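Local coordinates for protein mevalonate kinase (Staphylococcus aureus, PDB 2X7I) that probably catalyses the ATP-dependent phosphorylation of mevalonate to 5-phosphomevalonate, an early step of isoprenoid synthesis by the mevalonate pathway, as a member of the GHMP kinase family, at residues G174-I179 and L277-D282; P33-K38 and W302-G307. All blocks are in the same frame, centred on the assembly; numbering follows the deposited sequence.

How the interactions relate
From the N terminus, the chain first reaches 33-38, at a corner within strand 29-45 of the six-stranded mixed sheet. Its partner, 302-307, lies almost at the C terminus, and interaction 2 thus closes a loop of 263 residues. Inside it lies interaction 1, in which 174-179 pairs with 277-282 across a loop of 97 residues, about half of them helical. The two are nested and do not cross. They meet in the four-stranded antiparallel sheet, where strand 175-180 runs between 276-280 and 300-305, joined to the latter by probable backbone hydrogen bonds, Val178 N to Trp302 O and Glu304 N to Met176 O. Interaction 1 pairs the two central strands of this sheet; interaction 2 joins its edge strand to the N-terminal part of the fold.

Interaction 1: G174-I179 and L277-D282; sequences GYMVVI and LLLAKD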
loop_
_atom_site.group_PDB
_atom_site.type_symbol
_atom_site.label_atom_id
_atom_site.label_comp_id
_atom_site.label_asym_id
_atom_site.label_seq_id
_atom_site.Cartn_x
_atom_site.Cartn_y
_atom_site.Cartn_z
ATOM N N GLY A 174 -14.446 8.478 -9.360
ATOM C CA GLY A 174 -14.663 7.046 -9.457
ATOM C C GLY A 174 -14.129 6.263 -8.277
ATOM O O GLY A 174 -13.651 6.833 -7.294
ATOM N N TYR A 175 -14.227 4.940 -8.388
ATOM C CA TYR A 175 -13.876 4.034 -7.312
ATOM C C TYR A 175 -13.002 2.923 -7.840
ATOM O O TYR A 175 -13.065 2.559 -9.021
ATOM C CB TYR A 175 -15.141 3.440 -6.686
ATOM C CG TYR A 175 -15.956 4.455 -5.915
ATOM C CD1 TYR A 175 -16.723 5.417 -6.580
ATOM C CD2 TYR A 175 -15.940 4.473 -4.524
ATOM C CE1 TYR A 175 -17.457 6.363 -5.876
ATOM C CE2 TYR A 175 -16.677 5.405 -3.815
ATOM C CZ TYR A 175 -17.435 6.347 -4.493
ATOM O OH TYR A 175 -18.165 7.272 -3.786
ATOM N N MET A 176 -12.178 2.391 -6.947
ATOM C CA MET A 176 -11.282 1.300 -7.269
ATOM C C MET A 176 -11.477 0.230 -6.212
ATOM O O MET A 176 -11.319 0.499 -5.016
ATOM C CB MET A 176 -9.833 1.792 -7.288
ATOM C CG MET A 176 -8.801 0.694 -7.513
ATOM S SD MET A 176 -7.130 1.319 -7.728
ATOM C CE MET A 176 -6.770 2.033 -6.122
ATOM N N VAL A 177 -11.864 -0.969 -6.649
ATOM C CA VAL A 177 -11.909 -2.135 -5.762
ATOM C C VAL A 177 -10.538 -2.794 -5.761
ATOM O O VAL A 177 -10.003 -3.119 -6.813
ATOM C CB VAL A 177 -12.963 -3.173 -6.209
ATOM C CG1 VAL A 177 -12.940 -4.389 -5.291
ATOM C CG2 VAL A 177 -14.343 -2.548 -6.229
ATOM N N VAL A 178 -9.976 -2.975 -4.573
ATOM C CA VAL A 178 -8.684 -3.607 -4.398
ATOM C C VAL A 178 -8.929 -5.013 -3.878
ATOM O O VAL A 178 -9.571 -5.188 -2.852
ATOM C CB VAL A 178 -7.820 -2.802 -3.417
ATOM C CG1 VAL A 178 -6.497 -3.503 -3.142
ATOM C CG2 VAL A 178 -7.591 -1.392 -3.959
ATOM N N ILE A 179 -8.444 -6.012 -4.606
ATOM C CA ILE A 179 -8.647 -7.411 -4.247
ATOM C C ILE A 179 -7.322 -8.105 -3.923
ATOM O O ILE A 179 -6.363 -7.995 -4.670
ATOM C CB ILE A 179 -9.328 -8.178 -5.387
ATOM C CG1 ILE A 179 -10.714 -7.596 -5.675
ATOM C CG2 ILE A 179 -9.425 -9.663 -5.042
ATOM C CD1 ILE A 179 -11.251 -7.924 -7.059
ATOM N N LEU A 277 -6.764 -4.698 -9.089
ATOM C CA LEU A 277 -7.414 -3.395 -9.025
ATOM C C LEU A 277 -8.536 -3.336 -10.069
ATOM O O LEU A 277 -8.277 -3.518 -11.261
ATOM C CB LEU A 277 -6.392 -2.282 -9.283
ATOM C CG LEU A 277 -5.050 -2.382 -8.541
ATOM C CD1 LEU A 277 -4.065 -1.330 -9.019
ATOM C CD2 LEU A 277 -5.251 -2.274 -7.046
ATOM N N LEU A 278 -9.770 -3.094 -9.625
ATOM C CA LEU A 278 -10.914 -2.967 -10.540
ATOM C C LEU A 278 -11.528 -1.579 -10.410
ATOM O O LEU A 278 -11.707 -1.082 -9.303
ATOM C CB LEU A 278 -11.989 -4.027 -10.248
ATOM C CG LEU A 278 -11.532 -5.493 -10.298
ATOM C CD1 LEU A 278 -12.626 -6.440 -9.790
ATOM C CD2 LEU A 278 -11.107 -5.867 -11.699
ATOM N N LEU A 279 -11.859 -0.968 -11.545
ATOM C CA LEU A 279 -12.388 0.382 -11.567
ATOM C C LEU A 279 -13.901 0.358 -11.741
ATOM O O LEU A 279 -14.425 -0.326 -12.616
ATOM C CB LEU A 279 -11.729 1.197 -12.685
ATOM C CG LEU A 279 -10.223 1.462 -12.560
ATOM C CD1 LEU A 279 -9.784 2.497 -13.587
ATOM C CD2 LEU A 279 -9.837 1.927 -11.154
ATOM N N ALA A 280 -14.593 1.100 -10.879
ATOM C CA ALA A 280 -16.049 1.206 -10.911
ATOM C C ALA A 280 -16.406 2.676 -10.907
ATOM O O ALA A 280 -15.673 3.487 -10.346
ATOM C CB ALA A 280 -16.656 0.521 -9.714
ATOM N N LYS A 281 -17.530 3.007 -11.535
ATOM C CA LYS A 281 -17.964 4.392 -11.677
ATOM C C LYS A 281 -18.556 4.965 -10.385
ATOM O O LYS A 281 -18.423 6.164 -10.126
ATOM C CB LYS A 281 -18.999 4.515 -12.806
ATOM C CG LYS A 281 -18.467 4.112 -14.178
ATOM C CD LYS A 281 -19.549 4.223 -15.266
ATOM C CE LYS A 281 -18.951 4.253 -16.673
ATOM N NZ LYS A 281 -19.983 4.626 -17.707
ATOM N N ASP A 282 -19.224 4.121 -9.595
ATOM C CA ASP A 282 -19.931 4.591 -8.396
ATOM C C ASP A 282 -19.860 3.581 -7.263
ATOM O O ASP A 282 -19.425 2.438 -7.466
ATOM C CB ASP A 282 -21.393 4.956 -8.725
ATOM C CG ASP A 282 -22.218 3.769 -9.223
ATOM O OD1 ASP A 282 -21.919 2.611 -8.870
ATOM O OD2 ASP A 282 -23.196 4.007 -9.964
#
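The Tyr175 ring turns an edge to the end of strand 276-280 and the residue after it: Lys281 O and Ala280 O lie near the ring plane, while Asp282 C, 3.7 Å from Tyr175 CD1, approaches obliquely. Tyr175 shares a sheet face with Val177, Leu278 and Ala280; chi1 of -69° sets its CG beside the backbone N, and the side chain also touches Leu283, Ile303 and Asn305. Two pairs of backbone hydrogen bonds hold the antiparallel strands: Tyr175 with Ala280, and Val177 with Leu278, where Val177 N reaches Leu278 O at 2.7 Å. Between them, Met176 and Leu279 form a non-hydrogen-bonded pair, and Met176 CA-H points at Leu278 O (3.2 Å).

On the Met176 face, the SD lies 4.0 Å from Leu277 CB, the two side chains side by side, and Leu279 CD2 packs against Met176 CB. Phe226 and Phe233 of helix 226-243 cover the leucines here. On the other face Ile179 CD1 presses tightly on Leu278 CD1 (3.4 Å); Leu278 touches Ile289 and Ile179 touches Val293 of helix 283-295. Asp282, at that helix's N-cap, caps a backbone N, its OD1 hydrogen-bonded to Thr285 OG1. A central antiparallel pair with helices on both faces is consistent with the C-terminal domain of GHMP kinases.

Interaction 2: P33-K38 and W302-G307; sequences PFNAGK and WIENLG
Phe34 meets Trp302 in a T-shaped (edge-to-face) stack, one half of a contact that sets a type I beta turn, Phe34 to Gly37, against edge strand 300-305 of the C-terminal sheet. The Phe34 edge is directed at the indole face, the planes standing at 81° and the centroid of the phenyl ring 5.1 Å from that of the five-membered ring of Trp302. CZ leads: it lies 3.6 Å from Trp302 CG, offset toward the rim of the indole. Phe34 CG is anti to the backbone N (chi1 179°), beside the carbonyl carbon. Gly37 N sits over the centre of one face of the phenyl ring. Beyond the pair, Val178 touches both rings, and Met62, Asn94 and Pro96 touch the indole.

The second half is the carboxylate of Glu304, whose chain bends at chi2 (74°) and crosses Phe34 obliquely, OE1 coming 3.3 Å from Phe34 CD1. Its two oxygens divide the amides of the two central turn residues between them. Asn35 N donates to OE2 on the syn side, somewhat out of the carboxylate plane, while Ala36 N donates to the syn lone pair of OE1. This two-pronged grip on consecutive N-H groups fixes the rotation of the carboxylate, and the donors would be expected to favour its ionised form. Ala36 points its CB at the strand, 4.0 Å from Trp302 CB, filling in between the aromatic and acidic halves. At the outer side, Asn35 adds a weak hydrogen bond from its side chain, ND2 lying 3.2 Å from Glu304 OE2.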
loop_
_atom_site.group_PDB
_atom_site.type_symbol
_atom_site.label_atom_id
_atom_site.label_comp_id
_atom_site.label_asym_id
_atom_site.label_seq_id
_atom_site.Cartn_x
_atom_site.Cartn_y
_atom_site.Cartn_z
ATOM N N PRO A 33 -1.733 7.232 -2.352
ATOM C CA PRO A 33 -2.132 6.806 -1.017
ATOM C C PRO A 33 -3.257 5.783 -1.072
ATOM O O PRO A 33 -4.133 5.893 -1.916
ATOM C CB PRO A 33 -2.633 8.102 -0.360
ATOM C CG PRO A 33 -2.084 9.197 -1.156
ATOM C CD PRO A 33 -1.924 8.682 -2.543
ATOM N N PHE A 34 -3.212 4.790 -0.191
ATOM C CA PHE A 34 -4.282 3.801 -0.076
ATOM C C PHE A 34 -5.029 4.082 1.227
ATOM O O PHE A 34 -4.728 3.517 2.274
ATOM C CB PHE A 34 -3.676 2.393 -0.112
ATOM C CG PHE A 34 -4.677 1.265 0.014
ATOM C CD1 PHE A 34 -5.893 1.303 -0.632
ATOM C CD2 PHE A 34 -4.360 0.134 0.763
ATOM C CE1 PHE A 34 -6.785 0.256 -0.526
ATOM C CE2 PHE A 34 -5.243 -0.919 0.866
ATOM C CZ PHE A 34 -6.463 -0.856 0.222
ATOM N N ASN A 35 -6.006 4.974 1.140
ATOM C CA ASN A 35 -6.725 5.488 2.313
ATOM C C ASN A 35 -7.584 4.448 3.024
ATOM O O ASN A 35 -7.945 4.644 4.178
ATOM C CB ASN A 35 -7.609 6.671 1.923
ATOM C CG ASN A 35 -6.817 7.830 1.354
ATOM O OD1 ASN A 35 -5.905 8.350 2.000
ATOM N ND2 ASN A 35 -7.165 8.249 0.143
ATOM N N ALA A 36 -7.931 3.367 2.331
ATOM C CA ALA A 36 -8.705 2.287 2.935
ATOM C C ALA A 36 -7.861 1.452 3.917
ATOM O O ALA A 36 -8.399 0.828 4.833
ATOM C CB ALA A 36 -9.302 1.395 1.851
ATOM N N GLY A 37 -6.548 1.447 3.722
ATOM C CA GLY A 37 -5.633 0.705 4.595
ATOM C C GLY A 37 -5.148 1.601 5.714
ATOM O O GLY A 37 -4.708 2.715 5.462
ATOM N N LYS A 38 -5.255 1.126 6.951
ATOM C CA LYS A 38 -4.882 1.911 8.126
ATOM C C LYS A 38 -4.042 1.084 9.091
ATOM O O LYS A 38 -4.414 -0.026 9.459
ATOM C CB LYS A 38 -6.123 2.434 8.850
ATOM C CG LYS A 38 -6.880 3.547 8.088
ATOM C CD LYS A 38 -6.103 4.893 8.079
ATOM C CE LYS A 38 -6.291 5.665 6.776
ATOM N NZ LYS A 38 -7.681 6.203 6.597
ATOM N N TRP A 302 -11.076 -4.242 -0.526
ATOM C CA TRP A 302 -11.245 -2.861 -0.049
ATOM C C TRP A 302 -11.860 -1.998 -1.147
ATOM O O TRP A 302 -11.632 -2.234 -2.335
ATOM C CB TRP A 302 -9.900 -2.230 0.330
ATOM C CG TRP A 302 -9.096 -2.934 1.385
ATOM C CD1 TRP A 302 -9.054 -2.641 2.708
ATOM C CD2 TRP A 302 -8.182 -4.018 1.184
ATOM N NE1 TRP A 302 -8.176 -3.484 3.357
ATOM C CE2 TRP A 302 -7.630 -4.340 2.442
ATOM C CE3 TRP A 302 -7.785 -4.755 0.065
ATOM C CZ2 TRP A 302 -6.701 -5.364 2.613
ATOM C CZ3 TRP A 302 -6.859 -5.768 0.233
ATOM C CH2 TRP A 302 -6.323 -6.065 1.495
ATOM N N ILE A 303 -12.617 -0.986 -0.748
ATOM C CA ILE A 303 -13.139 -0.010 -1.681
ATOM C C ILE A 303 -12.424 1.312 -1.443
ATOM O O ILE A 303 -12.461 1.855 -0.341
ATOM C CB ILE A 303 -14.667 0.170 -1.541
ATOM C CG1 ILE A 303 -15.396 -1.111 -1.961
ATOM C CG2 ILE A 303 -15.139 1.339 -2.395
ATOM C CD1 ILE A 303 -16.888 -1.098 -1.677
ATOM N N GLU A 304 -11.760 1.805 -2.485
ATOM C CA GLU A 304 -11.055 3.075 -2.442
ATOM C C GLU A 304 -11.829 4.121 -3.244
ATOM O O GLU A 304 -12.032 3.960 -4.451
ATOM C CB GLU A 304 -9.653 2.895 -3.030
ATOM C CG GLU A 304 -8.734 4.123 -2.929
ATOM C CD GLU A 304 -8.209 4.381 -1.524
ATOM O OE1 GLU A 304 -8.310 3.482 -0.656
ATOM O OE2 GLU A 304 -7.682 5.491 -1.291
ATOM N N ASN A 305 -12.263 5.183 -2.569
ATOM C CA ASN A 305 -12.783 6.372 -3.249
ATOM C C ASN A 305 -11.601 7.123 -3.837
ATOM O O ASN A 305 -10.619 7.360 -3.138
ATOM C CB ASN A 305 -13.538 7.274 -2.273
ATOM C CG ASN A 305 -14.307 8.401 -2.968
ATOM O OD1 ASN A 305 -14.019 8.777 -4.111
ATOM N ND2 ASN A 305 -15.288 8.948 -2.264
ATOM N N LEU A 306 -11.684 7.494 -5.112
ATOM C CA LEU A 306 -10.546 8.127 -5.771
ATOM C C LEU A 306 -10.562 9.652 -5.668
ATOM O O LEU A 306 -9.773 10.329 -6.326
ATOM C CB LEU A 306 -10.408 7.641 -7.214
ATOM C CG LEU A 306 -10.129 6.139 -7.383
ATOM C CD1 LEU A 306 -9.933 5.802 -8.858
ATOM C CD2 LEU A 306 -8.916 5.675 -6.569
ATOM N N GLY A 307 -11.440 10.181 -4.819
ATOM C CA GLY A 307 -11.344 11.570 -4.359
ATOM C C GLY A 307 -12.080 12.609 -5.179
ATOM O O GLY A 307 -12.040 13.795 -4.848
#